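Local coordinates for probable thioesterase (Thermus thermophilus, PDB 1Z54), which probably hydrolyses fatty acyl-CoA thioesters and has a hot-dog fold, at residues A[40-45]-A[120-125]; A[27-32]-A[57-62]. One frame throughout, in Å; residues are numbered along the deposited sequence.

Both contacts belong to one hot-dog domain, in which a long helix packs on an antiparallel sheet. Contact 2 lies about 6 Å from the centre of the chain in space, where helix 24-39 meets strand 52-63. Contact 1 lies further out, about 15 Å from the chain centre, where the turn between helices 24-39 and 44-48 meets the C-terminal helix 120-129. The two centres are 20 Å apart, and the nearest atoms about 7 Å. Along the chain the segments alternate: 27-32, 40-45, 57-62, 120-125. Contact 2 packs the central helix against the sheet, and contact 1 joins the link that follows this helix to helix 120-129. Both sites also touch the second subunit.

Contact 1: A[40-45]-A[120-125]; sequences AGLPYH and EDIYRA
Leu42 meets Ala125 and Ile122 through methyl groups alone, and no hydrogen bond joins the two segments. Both of its methyls take part, and only CD2 also meets Ile122. CD1 of Leu42 rests on CB of Ala125 at 3.7 Å. CD2 of Leu42 lies 3.9 Å from CG2 of Ile122 and 4.0 Å from CB of Ala125. The Ala125 methyl thus touches both tips of the leucine. The side chains of Leu42 and Ile122 meet at a slant, and the isoleucine gives its CG2 branch. That branch stands opposite the backbone N of Ile122, while CG1 lies beside that N (chi1 -65°). Ile122 also packs on Val52 and Phe54 of strand 52-63, and Leu42 touches Leu126.

The backbone sets up the leucine. Gly41, with positive phi (82°), ends helix 24-39 in a Schellman motif. Pro43 then takes the N-cap position of helix 44-48. Leu42 sits in the short link between the two helices, with its side chain directed at helix 120-129.

Polar bonds lie beside the contact. Asp121 OD1 forms a salt bridge with Arg50. Asp121 OD2 accepts a weak bond from the N of Ile122, at 2.7 Å and a bent 115°. Tyr44 OH bonds to Phe54 N, and the Tyr44 side chain packs on Phe69 of the second subunit.

The contact is small and partly buried, with 125 Å² of surface enclosed. Its chemistry is purely apolar, so the join between the interhelical turn and the C-terminal helix rests on van der Waals contact and partial shielding of methyl groups from water.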
# COMPACT_ATOMS: atom_id res chain seq x y z
N ALA A 40 14.67 -2.73 22.22
CA ALA A 40 14.47 -2.64 23.66
C ALA A 40 14.21 -4.02 24.27
O ALA A 40 13.95 -4.14 25.46
CB ALA A 40 13.30 -1.72 23.96
N GLY A 41 14.29 -5.06 23.44
CA GLY A 41 14.04 -6.41 23.93
C GLY A 41 12.56 -6.72 23.99
O GLY A 41 12.13 -7.62 24.72
N LEU A 42 11.76 -5.97 23.24
CA LEU A 42 10.32 -6.19 23.21
C LEU A 42 9.82 -6.34 21.78
O LEU A 42 8.92 -5.62 21.34
CB LEU A 42 9.59 -5.02 23.89
CG LEU A 42 9.66 -4.88 25.41
CD1 LEU A 42 11.10 -4.90 25.90
CD2 LEU A 42 8.99 -3.57 25.80
N PRO A 43 10.41 -7.29 21.02
CA PRO A 43 10.00 -7.51 19.63
C PRO A 43 8.47 -7.55 19.57
O PRO A 43 7.85 -8.37 20.25
CB PRO A 43 10.67 -8.84 19.27
CG PRO A 43 10.78 -9.55 20.61
CD PRO A 43 11.22 -8.42 21.51
N TYR A 44 7.87 -6.67 18.78
CA TYR A 44 6.41 -6.55 18.69
C TYR A 44 5.64 -7.80 18.26
O TYR A 44 4.49 -7.98 18.67
CB TYR A 44 6.02 -5.39 17.77
CG TYR A 44 4.56 -4.99 17.93
CD1 TYR A 44 4.09 -4.52 19.15
CD2 TYR A 44 3.65 -5.16 16.88
CE1 TYR A 44 2.74 -4.25 19.34
CE2 TYR A 44 2.29 -4.88 17.06
CZ TYR A 44 1.85 -4.43 18.30
OH TYR A 44 0.51 -4.21 18.51
N HIS A 45 6.26 -8.65 17.45
CA HIS A 45 5.56 -9.86 17.03
C HIS A 45 5.36 -10.77 18.23
O HIS A 45 4.33 -11.43 18.34
CB HIS A 45 6.34 -10.57 15.91
CG HIS A 45 7.71 -11.01 16.31
ND1 HIS A 45 8.00 -12.30 16.70
CD2 HIS A 45 8.89 -10.34 16.34
CE1 HIS A 45 9.29 -12.41 16.96
NE2 HIS A 45 9.85 -11.23 16.75
N GLU A 120 2.84 -5.71 33.42
CA GLU A 120 4.02 -5.37 34.21
C GLU A 120 5.39 -5.49 33.56
O GLU A 120 6.16 -4.53 33.53
CB GLU A 120 4.02 -6.17 35.51
CG GLU A 120 2.86 -5.83 36.43
CD GLU A 120 2.76 -4.35 36.70
OE1 GLU A 120 3.82 -3.72 36.97
OE2 GLU A 120 1.64 -3.81 36.66
N ASP A 121 5.72 -6.67 33.04
CA ASP A 121 7.03 -6.87 32.43
C ASP A 121 7.29 -5.93 31.26
O ASP A 121 8.43 -5.50 31.06
CB ASP A 121 7.20 -8.32 31.98
CG ASP A 121 6.30 -8.69 30.82
OD1 ASP A 121 6.65 -9.62 30.06
OD2 ASP A 121 5.23 -8.06 30.67
N ILE A 122 6.26 -5.60 30.50
CA ILE A 122 6.43 -4.69 29.37
C ILE A 122 6.52 -3.25 29.87
O ILE A 122 7.29 -2.43 29.34
CB ILE A 122 5.25 -4.81 28.38
CG1 ILE A 122 5.24 -6.20 27.75
CG2 ILE A 122 5.35 -3.72 27.31
CD1 ILE A 122 4.04 -6.48 26.84
N TYR A 123 5.72 -2.94 30.89
CA TYR A 123 5.71 -1.61 31.47
C TYR A 123 7.09 -1.31 32.05
O TYR A 123 7.67 -0.26 31.80
CB TYR A 123 4.66 -1.52 32.59
CG TYR A 123 4.63 -0.17 33.28
CD1 TYR A 123 4.05 0.94 32.66
CD2 TYR A 123 5.23 0.00 34.53
CE1 TYR A 123 4.08 2.19 33.26
CE2 TYR A 123 5.26 1.25 35.14
CZ TYR A 123 4.68 2.34 34.50
OH TYR A 123 4.72 3.58 35.10
N ARG A 124 7.60 -2.26 32.81
CA ARG A 124 8.91 -2.14 33.44
C ARG A 124 10.02 -1.84 32.43
O ARG A 124 10.82 -0.92 32.62
CB ARG A 124 9.20 -3.45 34.19
CG ARG A 124 10.44 -3.47 35.04
CD ARG A 124 10.41 -4.70 35.92
NE ARG A 124 10.27 -5.92 35.13
CZ ARG A 124 9.83 -7.08 35.62
NH1 ARG A 124 9.74 -8.14 34.82
NH2 ARG A 124 9.47 -7.19 36.89
N ALA A 125 10.05 -2.60 31.33
CA ALA A 125 11.07 -2.40 30.31
C ALA A 125 10.94 -1.05 29.60
O ALA A 125 11.94 -0.37 29.34
CB ALA A 125 11.00 -3.54 29.29

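Contact 2: A[27-32]-A[57-62]; sequences VYLEAA and VELGLT
Helix 24-39 passes strand 52-63 with Leu29 and Leu61 as the nearest residues, their CA atoms 9.8 Å apart, so side chains alone bridge the gap. Leu29 reaches across with one methyl. Its CG lies beside the backbone N (chi1 -64°), and CD1 leads toward the strand. Leu59 and Leu61 point back from the same face of the strand, with Gly60 between them. CD1 of Leu29 lies 4.0 Å from CD1 of Leu59. The same CD1 of Leu29 lies 4.0 Å from CD2 of Leu61 and about as far from its CG and CD1, so it faces the whole branched end. Leu29 and Leu61 meet tip to tip, whereas Leu59 slants across Leu29.

Beyond the leucines, the strand pairs with strand 98-111, where a classic beta bulge places Val57 and Glu58 opposite Arg106. On its other edge the strand forms an antiparallel ladder with the third subunit, which extends the sheet across the interface. Glu30 OE1 makes a hydrogen bond with His21 NE2 of the third subunit.

All three leucines are buried, and nearly all of the 98 Å² enclosed between the segments comes from them. Hydrophobic burial without hydrogen bonds therefore seats the central hot-dog helix on the strand that carries the sheet into a neighbouring subunit.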
# COMPACT_ATOMS: atom_id res chain seq x y z
N VAL A 27 3.72 4.41 7.68
CA VAL A 27 4.31 3.08 7.60
C VAL A 27 5.77 3.17 8.06
O VAL A 27 6.26 2.29 8.77
CB VAL A 27 4.21 2.51 6.17
CG1 VAL A 27 5.02 1.23 6.05
CG2 VAL A 27 2.74 2.21 5.83
N TYR A 28 6.46 4.23 7.64
CA TYR A 28 7.86 4.44 8.03
C TYR A 28 7.90 4.61 9.55
O TYR A 28 8.80 4.09 10.21
CB TYR A 28 8.42 5.71 7.38
CG TYR A 28 8.68 5.63 5.90
CD1 TYR A 28 9.11 6.77 5.20
CD2 TYR A 28 8.53 4.44 5.18
CE1 TYR A 28 9.37 6.73 3.84
CE2 TYR A 28 8.80 4.39 3.81
CZ TYR A 28 9.22 5.55 3.15
OH TYR A 28 9.54 5.54 1.80
N LEU A 29 6.94 5.34 10.10
CA LEU A 29 6.87 5.54 11.55
C LEU A 29 6.67 4.20 12.26
O LEU A 29 7.26 3.94 13.31
CB LEU A 29 5.72 6.48 11.94
CG LEU A 29 5.80 7.93 11.43
CD1 LEU A 29 4.78 8.79 12.16
CD2 LEU A 29 7.20 8.48 11.66
N GLU A 30 5.82 3.35 11.69
CA GLU A 30 5.54 2.05 12.27
C GLU A 30 6.79 1.18 12.25
O GLU A 30 7.11 0.52 13.23
CB GLU A 30 4.40 1.36 11.49
CG GLU A 30 4.09 -0.07 11.95
CD GLU A 30 2.94 -0.71 11.16
OE1 GLU A 30 1.82 -0.82 11.70
OE2 GLU A 30 3.17 -1.07 9.99
N ALA A 31 7.51 1.19 11.13
CA ALA A 31 8.73 0.41 11.02
C ALA A 31 9.73 0.84 12.10
O ALA A 31 10.34 -0.01 12.76
CB ALA A 31 9.35 0.58 9.63
N ALA A 32 9.87 2.15 12.30
CA ALA A 32 10.78 2.70 13.30
C ALA A 32 10.31 2.33 14.70
O ALA A 32 11.12 1.96 15.55
CB ALA A 32 10.86 4.22 13.16
N VAL A 57 -4.18 5.22 18.35
CA VAL A 57 -5.42 5.95 18.60
C VAL A 57 -5.33 7.34 18.00
O VAL A 57 -6.35 7.99 17.79
CB VAL A 57 -5.75 6.04 20.11
CG1 VAL A 57 -6.07 4.66 20.64
CG2 VAL A 57 -4.58 6.64 20.86
N GLU A 58 -4.11 7.80 17.74
CA GLU A 58 -3.94 9.10 17.11
C GLU A 58 -2.62 9.21 16.37
O GLU A 58 -1.58 8.73 16.84
CB GLU A 58 -4.04 10.25 18.12
CG GLU A 58 -4.02 11.61 17.42
CD GLU A 58 -3.97 12.77 18.39
OE1 GLU A 58 -3.98 13.93 17.92
OE2 GLU A 58 -3.91 12.52 19.62
N LEU A 59 -2.66 9.84 15.20
CA LEU A 59 -1.48 10.02 14.38
C LEU A 59 -1.36 11.50 14.02
O LEU A 59 -2.37 12.19 13.86
CB LEU A 59 -1.59 9.19 13.10
CG LEU A 59 -0.60 9.48 11.96
CD1 LEU A 59 0.81 9.06 12.37
CD2 LEU A 59 -1.03 8.73 10.70
N GLY A 60 -0.13 11.97 13.90
CA GLY A 60 0.10 13.35 13.54
C GLY A 60 1.39 13.45 12.76
O GLY A 60 2.42 12.93 13.19
N LEU A 61 1.34 14.11 11.61
CA LEU A 61 2.53 14.26 10.78
C LEU A 61 2.63 15.62 10.14
O LEU A 61 1.65 16.15 9.61
CB LEU A 61 2.57 13.18 9.69
CG LEU A 61 3.29 11.88 10.02
CD1 LEU A 61 2.76 10.76 9.14
CD2 LEU A 61 4.80 12.05 9.82
N THR A 62 3.83 16.20 10.19
CA THR A 62 4.08 17.49 9.58
C THR A 62 5.19 17.25 8.57
O THR A 62 6.29 16.82 8.92
CB THR A 62 4.52 18.54 10.61
OG1 THR A 62 3.46 18.74 11.55
CG2 THR A 62 4.86 19.87 9.93